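Local coordinates for protein putative secreted endoglycosylceramidase (Rhodococcus hoagii, PDB 6JYZ) that probably hydrolyses the O-glycosidic bond between the sugar chain and the ceramide of galactosyl-type glycolipids, as a family 5 endogalactosylceramidase, at residues N85-A97 and V193-A205. Numbering follows the deposited sequence.
Sequences NIAWSALEPTPGA and VQGHLVQTWARLA
W88 and L197 bring the two backbones to 7.3 Å between their CA atoms, with E92 over T200 and G96 over H196 at similar spacing, as the short helix 88-91 and the turn that follows run past helix 193-205. The indole of W88 swings out with CG anti to the backbone N (chi1 179°), and L197 CD1 sits over its five-membered ring, 3.7 Å from the centroid, in a CH-pi contact. H196 CB comes to the edge of the same indole. From the rim, W88 NE1 gives E92 OE1 a nearly straight hydrogen bond of 2.8 Å, in the indole plane, reaching the carboxylate on its anti side. T200 OG1 lies 2.8 Å from that same E92 OE1, while its methyl, CG2, packs against L91 CB. A leucine at W88 would probably leave E92 OE1 without its indole donor and open a gap over L197. Before W88 in the chain, I86 CD1 and L204 CD2 meet tip to tip at a tight 3.4 Å. Where the first segment ends, at G96, R203 (the helix neighbour of L204), extended from CG to NE, donates from NH1 to G96 O (3.0 Å), approaching from above the carbonyl plane. Two waters reinforce this grip: one links G96 O to R203 NH2, the other joins A97 O, T200 OG1 and R203 NH1. G96 belongs to the type II turn T94-A97; at phi 90° a side chain on it would run into the carbonyl O of P95, so glycine fits here. In this TIM-barrel family the contact ties the C-terminal end of strand 81-86 and the segment following it to an outer helix; M124 of strand 119-124 touches W88, L91 and L197, helix 100-115 packs on I86 and L91, and F240 of helix 230-251 lies against L197.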
loop_
_atom_site.group_PDB
_atom_site.type_symbol
_atom_site.label_atom_id
_atom_site.label_comp_id
_atom_site.label_asym_id
_atom_site.label_seq_id
_atom_site.Cartn_x
_atom_site.Cartn_y
_atom_site.Cartn_z
ATOM N N ASN A 85 0.408 -6.497 -3.209
ATOM C CA ASN A 85 0.626 -5.909 -4.542
ATOM C C ASN A 85 0.384 -6.996 -5.589
ATOM O O ASN A 85 1.243 -7.886 -5.750
ATOM C CB ASN A 85 2.069 -5.390 -4.616
ATOM C CG ASN A 85 2.551 -4.601 -3.409
ATOM O OD1 ASN A 85 3.635 -4.932 -2.886
ATOM N ND2 ASN A 85 1.837 -3.569 -2.983
ATOM N N ILE A 86 -0.715 -6.873 -6.294
ATOM C CA ILE A 86 -1.103 -7.866 -7.303
ATOM C C ILE A 86 -1.047 -7.245 -8.690
ATOM O O ILE A 86 -0.922 -6.022 -8.839
ATOM C CB ILE A 86 -2.483 -8.446 -7.014
ATOM C CG1 ILE A 86 -3.583 -7.402 -7.106
ATOM C CG2 ILE A 86 -2.510 -9.155 -5.629
ATOM C CD1 ILE A 86 -5.015 -7.954 -7.030
ATOM N N ALA A 87 -1.094 -8.079 -9.736
ATOM C CA ALA A 87 -0.816 -7.617 -11.105
ATOM C C ALA A 87 -1.965 -7.896 -12.039
ATOM O O ALA A 87 -2.386 -9.071 -12.218
ATOM C CB ALA A 87 0.429 -8.322 -11.622
ATOM N N TRP A 88 -2.380 -6.866 -12.738
ATOM C CA TRP A 88 -3.326 -7.040 -13.830
ATOM C C TRP A 88 -2.791 -8.059 -14.838
ATOM O O TRP A 88 -3.581 -8.910 -15.342
ATOM C CB TRP A 88 -3.527 -5.659 -14.496
ATOM C CG TRP A 88 -4.472 -5.638 -15.674
ATOM C CD1 TRP A 88 -5.402 -6.589 -16.078
ATOM C CD2 TRP A 88 -4.576 -4.542 -16.597
ATOM N NE1 TRP A 88 -6.059 -6.128 -17.186
ATOM C CE2 TRP A 88 -5.577 -4.899 -17.527
ATOM C CE3 TRP A 88 -3.896 -3.297 -16.706
ATOM C CZ2 TRP A 88 -5.930 -4.038 -18.574
ATOM C CZ3 TRP A 88 -4.273 -2.449 -17.748
ATOM C CH2 TRP A 88 -5.267 -2.811 -18.665
ATOM N N SER A 89 -1.500 -8.071 -15.121
ATOM C CA SER A 89 -0.954 -8.988 -16.102
ATOM C C SER A 89 -1.173 -10.431 -15.693
ATOM O O SER A 89 -1.246 -11.277 -16.598
ATOM C CB SER A 89 0.513 -8.721 -16.356
ATOM O OG SER A 89 1.230 -8.948 -15.143
ATOM N N ALA A 90 -1.219 -10.740 -14.419
ATOM C CA ALA A 90 -1.438 -12.145 -13.977
ATOM C C ALA A 90 -2.921 -12.413 -13.898
ATOM O O ALA A 90 -3.340 -13.548 -14.161
ATOM C CB ALA A 90 -0.769 -12.320 -12.631
ATOM N N LEU A 91 -3.783 -11.456 -13.622
ATOM C CA LEU A 91 -5.203 -11.700 -13.583
ATOM C C LEU A 91 -5.721 -11.905 -14.999
ATOM O O LEU A 91 -6.656 -12.726 -15.225
ATOM C CB LEU A 91 -5.954 -10.515 -12.982
ATOM C CG LEU A 91 -5.744 -10.375 -11.472
ATOM C CD1 LEU A 91 -6.051 -8.932 -10.996
ATOM C CD2 LEU A 91 -6.618 -11.391 -10.704
ATOM N N GLU A 92 -5.266 -11.133 -15.982
ATOM C CA GLU A 92 -5.832 -11.088 -17.336
ATOM C C GLU A 92 -4.714 -11.279 -18.318
ATOM O O GLU A 92 -4.247 -10.339 -19.013
ATOM C CB GLU A 92 -6.559 -9.770 -17.561
ATOM C CG GLU A 92 -7.405 -9.845 -18.846
ATOM C CD GLU A 92 -8.250 -8.635 -19.123
ATOM O OE1 GLU A 92 -8.121 -7.550 -18.482
ATOM O OE2 GLU A 92 -9.137 -8.751 -20.035
ATOM N N PRO A 93 -4.142 -12.507 -18.459
ATOM C CA PRO A 93 -2.912 -12.691 -19.235
ATOM C C PRO A 93 -3.132 -12.640 -20.729
ATOM O O PRO A 93 -2.199 -12.391 -21.461
ATOM C CB PRO A 93 -2.423 -14.097 -18.801
ATOM C CG PRO A 93 -3.714 -14.773 -18.305
ATOM C CD PRO A 93 -4.462 -13.652 -17.591
ATOM N N THR A 94 -4.352 -12.869 -21.156
ATOM C CA THR A 94 -4.727 -12.690 -22.533
ATOM C C THR A 94 -6.022 -11.895 -22.494
ATOM O O THR A 94 -6.748 -11.843 -21.469
ATOM C CB THR A 94 -4.943 -14.037 -23.301
ATOM O OG1 THR A 94 -6.032 -14.757 -22.692
ATOM C CG2 THR A 94 -3.678 -14.887 -23.286
ATOM N N PRO A 95 -6.414 -11.173 -23.548
ATOM C CA PRO A 95 -7.557 -10.274 -23.461
ATOM C C PRO A 95 -8.850 -10.998 -23.089
ATOM O O PRO A 95 -9.238 -11.969 -23.758
ATOM C CB PRO A 95 -7.709 -9.661 -24.895
ATOM C CG PRO A 95 -6.343 -9.879 -25.470
ATOM C CD PRO A 95 -5.722 -11.116 -24.860
ATOM N N GLY A 96 -9.518 -10.605 -22.029
ATOM C CA GLY A 96 -10.765 -11.200 -21.580
ATOM C C GLY A 96 -10.563 -12.357 -20.616
ATOM O O GLY A 96 -11.564 -12.799 -20.057
ATOM N N ALA A 97 -9.347 -12.861 -20.416
ATOM C CA ALA A 97 -9.137 -13.989 -19.486
ATOM C C ALA A 97 -9.284 -13.556 -18.036
ATOM O O ALA A 97 -9.127 -12.345 -17.727
ATOM C CB ALA A 97 -7.771 -14.583 -19.670
ATOM N N VAL A 193 -8.799 -0.967 -23.552
ATOM C CA VAL A 193 -7.946 -1.540 -22.503
ATOM C C VAL A 193 -8.402 -1.094 -21.113
ATOM O O VAL A 193 -8.269 -1.882 -20.173
ATOM C CB VAL A 193 -6.455 -1.248 -22.670
ATOM C CG1 VAL A 193 -5.916 -1.884 -23.946
ATOM C CG2 VAL A 193 -6.107 0.260 -22.657
ATOM N N GLN A 194 -8.938 0.113 -20.954
ATOM C CA GLN A 194 -9.420 0.489 -19.649
ATOM C C GLN A 194 -10.676 -0.303 -19.290
ATOM O O GLN A 194 -10.815 -0.728 -18.116
ATOM C CB GLN A 194 -9.679 1.994 -19.584
ATOM C CG GLN A 194 -10.147 2.457 -18.214
ATOM C CD GLN A 194 -10.465 3.922 -18.106
ATOM O OE1 GLN A 194 -9.735 4.804 -18.770
ATOM N NE2 GLN A 194 -11.380 4.247 -17.258
ATOM N N GLY A 195 -11.580 -0.549 -20.237
ATOM C CA GLY A 195 -12.771 -1.381 -19.947
ATOM C C GLY A 195 -12.330 -2.784 -19.531
ATOM O O GLY A 195 -12.983 -3.378 -18.658
ATOM N N HIS A 196 -11.229 -3.283 -20.062
ATOM C CA HIS A 196 -10.703 -4.566 -19.591
ATOM C C HIS A 196 -10.276 -4.534 -18.130
ATOM O O HIS A 196 -10.564 -5.453 -17.383
ATOM C CB HIS A 196 -9.528 -5.023 -20.444
ATOM C CG HIS A 196 -9.947 -5.670 -21.711
ATOM N ND1 HIS A 196 -10.107 -5.133 -22.952
ATOM C CD2 HIS A 196 -10.081 -6.986 -21.854
ATOM C CE1 HIS A 196 -10.448 -6.119 -23.825
ATOM N NE2 HIS A 196 -10.410 -7.246 -23.157
ATOM N N LEU A 197 -9.535 -3.499 -17.715
ATOM C CA LEU A 197 -9.160 -3.431 -16.305
ATOM C C LEU A 197 -10.389 -3.259 -15.412
ATOM O O LEU A 197 -10.466 -3.856 -14.320
ATOM C CB LEU A 197 -8.117 -2.319 -16.047
ATOM C CG LEU A 197 -7.669 -2.245 -14.588
ATOM C CD1 LEU A 197 -7.145 -3.607 -14.093
ATOM C CD2 LEU A 197 -6.612 -1.151 -14.399
ATOM N N VAL A 198 -11.357 -2.437 -15.829
ATOM C CA VAL A 198 -12.565 -2.281 -15.040
ATOM C C VAL A 198 -13.270 -3.630 -14.851
ATOM O O VAL A 198 -13.669 -3.965 -13.718
ATOM C CB VAL A 198 -13.480 -1.232 -15.722
ATOM C CG1 VAL A 198 -14.862 -1.219 -15.116
ATOM C CG2 VAL A 198 -12.868 0.172 -15.621
ATOM N N GLN A 199 -13.415 -4.411 -15.927
ATOM C CA GLN A 199 -14.047 -5.718 -15.812
ATOM C C GLN A 199 -13.208 -6.640 -14.957
ATOM O O GLN A 199 -13.773 -7.399 -14.148
ATOM C CB GLN A 199 -14.262 -6.264 -17.214
ATOM C CG GLN A 199 -14.761 -7.731 -17.165
ATOM C CD GLN A 199 -15.101 -8.262 -18.534
ATOM O OE1 GLN A 199 -14.244 -8.551 -19.353
ATOM N NE2 GLN A 199 -16.366 -8.300 -18.780
ATOM N N THR A 200 -11.889 -6.625 -15.077
ATOM C CA THR A 200 -11.027 -7.452 -14.241
ATOM C C THR A 200 -11.221 -7.095 -12.746
ATOM O O THR A 200 -11.323 -7.993 -11.895
ATOM C CB THR A 200 -9.560 -7.321 -14.694
ATOM O OG1 THR A 200 -9.473 -7.882 -16.001
ATOM C CG2 THR A 200 -8.597 -7.978 -13.721
ATOM N N TRP A 201 -11.303 -5.804 -12.426
ATOM C CA TRP A 201 -11.560 -5.412 -11.044
ATOM C C TRP A 201 -12.899 -5.939 -10.569
ATOM O O TRP A 201 -13.016 -6.419 -9.451
ATOM C CB TRP A 201 -11.560 -3.874 -10.881
ATOM C CG TRP A 201 -10.348 -3.365 -10.158
ATOM C CD1 TRP A 201 -9.494 -2.371 -10.556
ATOM C CD2 TRP A 201 -9.875 -3.806 -8.862
ATOM N NE1 TRP A 201 -8.531 -2.148 -9.598
ATOM C CE2 TRP A 201 -8.736 -3.041 -8.535
ATOM C CE3 TRP A 201 -10.303 -4.809 -7.957
ATOM C CZ2 TRP A 201 -8.016 -3.232 -7.340
ATOM C CZ3 TRP A 201 -9.567 -4.991 -6.796
ATOM C CH2 TRP A 201 -8.414 -4.235 -6.498
ATOM N N ALA A 202 -13.941 -5.845 -11.389
ATOM C CA ALA A 202 -15.271 -6.351 -10.993
ATOM C C ALA A 202 -15.194 -7.851 -10.717
ATOM O O ALA A 202 -15.721 -8.327 -9.683
ATOM C CB ALA A 202 -16.267 -6.029 -12.082
ATOM N N ARG A 203 -14.502 -8.579 -11.591
ATOM C CA ARG A 203 -14.388 -10.040 -11.422
ATOM C C ARG A 203 -13.647 -10.332 -10.129
ATOM O O ARG A 203 -14.002 -11.263 -9.392
ATOM C CB ARG A 203 -13.659 -10.632 -12.628
ATOM C CG ARG A 203 -14.559 -10.623 -13.862
ATOM C CD ARG A 203 -13.712 -10.974 -15.073
ATOM N NE ARG A 203 -14.604 -11.180 -16.224
ATOM C CZ ARG A 203 -14.149 -11.543 -17.394
ATOM N NH1 ARG A 203 -12.877 -11.536 -17.705
ATOM N NH2 ARG A 203 -15.055 -11.917 -18.316
ATOM N N LEU A 204 -12.584 -9.578 -9.804
ATOM C CA LEU A 204 -11.845 -9.832 -8.568
ATOM C C LEU A 204 -12.656 -9.455 -7.353
ATOM O O LEU A 204 -12.621 -10.211 -6.351
ATOM C CB LEU A 204 -10.515 -9.057 -8.638
ATOM C CG LEU A 204 -9.598 -9.294 -7.434
ATOM C CD1 LEU A 204 -9.240 -10.780 -7.295
ATOM C CD2 LEU A 204 -8.346 -8.458 -7.543
ATOM N N ALA A 205 -13.397 -8.344 -7.394
ATOM C CA ALA A 205 -14.195 -8.008 -6.223
ATOM C C ALA A 205 -15.221 -9.095 -5.970
ATOM O O ALA A 205 -15.555 -9.370 -4.802
ATOM C CB ALA A 205 -14.887 -6.661 -6.442
HETATM O O HOH W 1 -11.482 -7.918 -18.701
HETATM O O HOH W 2 -14.130 -12.358 -21.052
HETATM O O HOH W 3 -10.569 -10.438 -16.410
#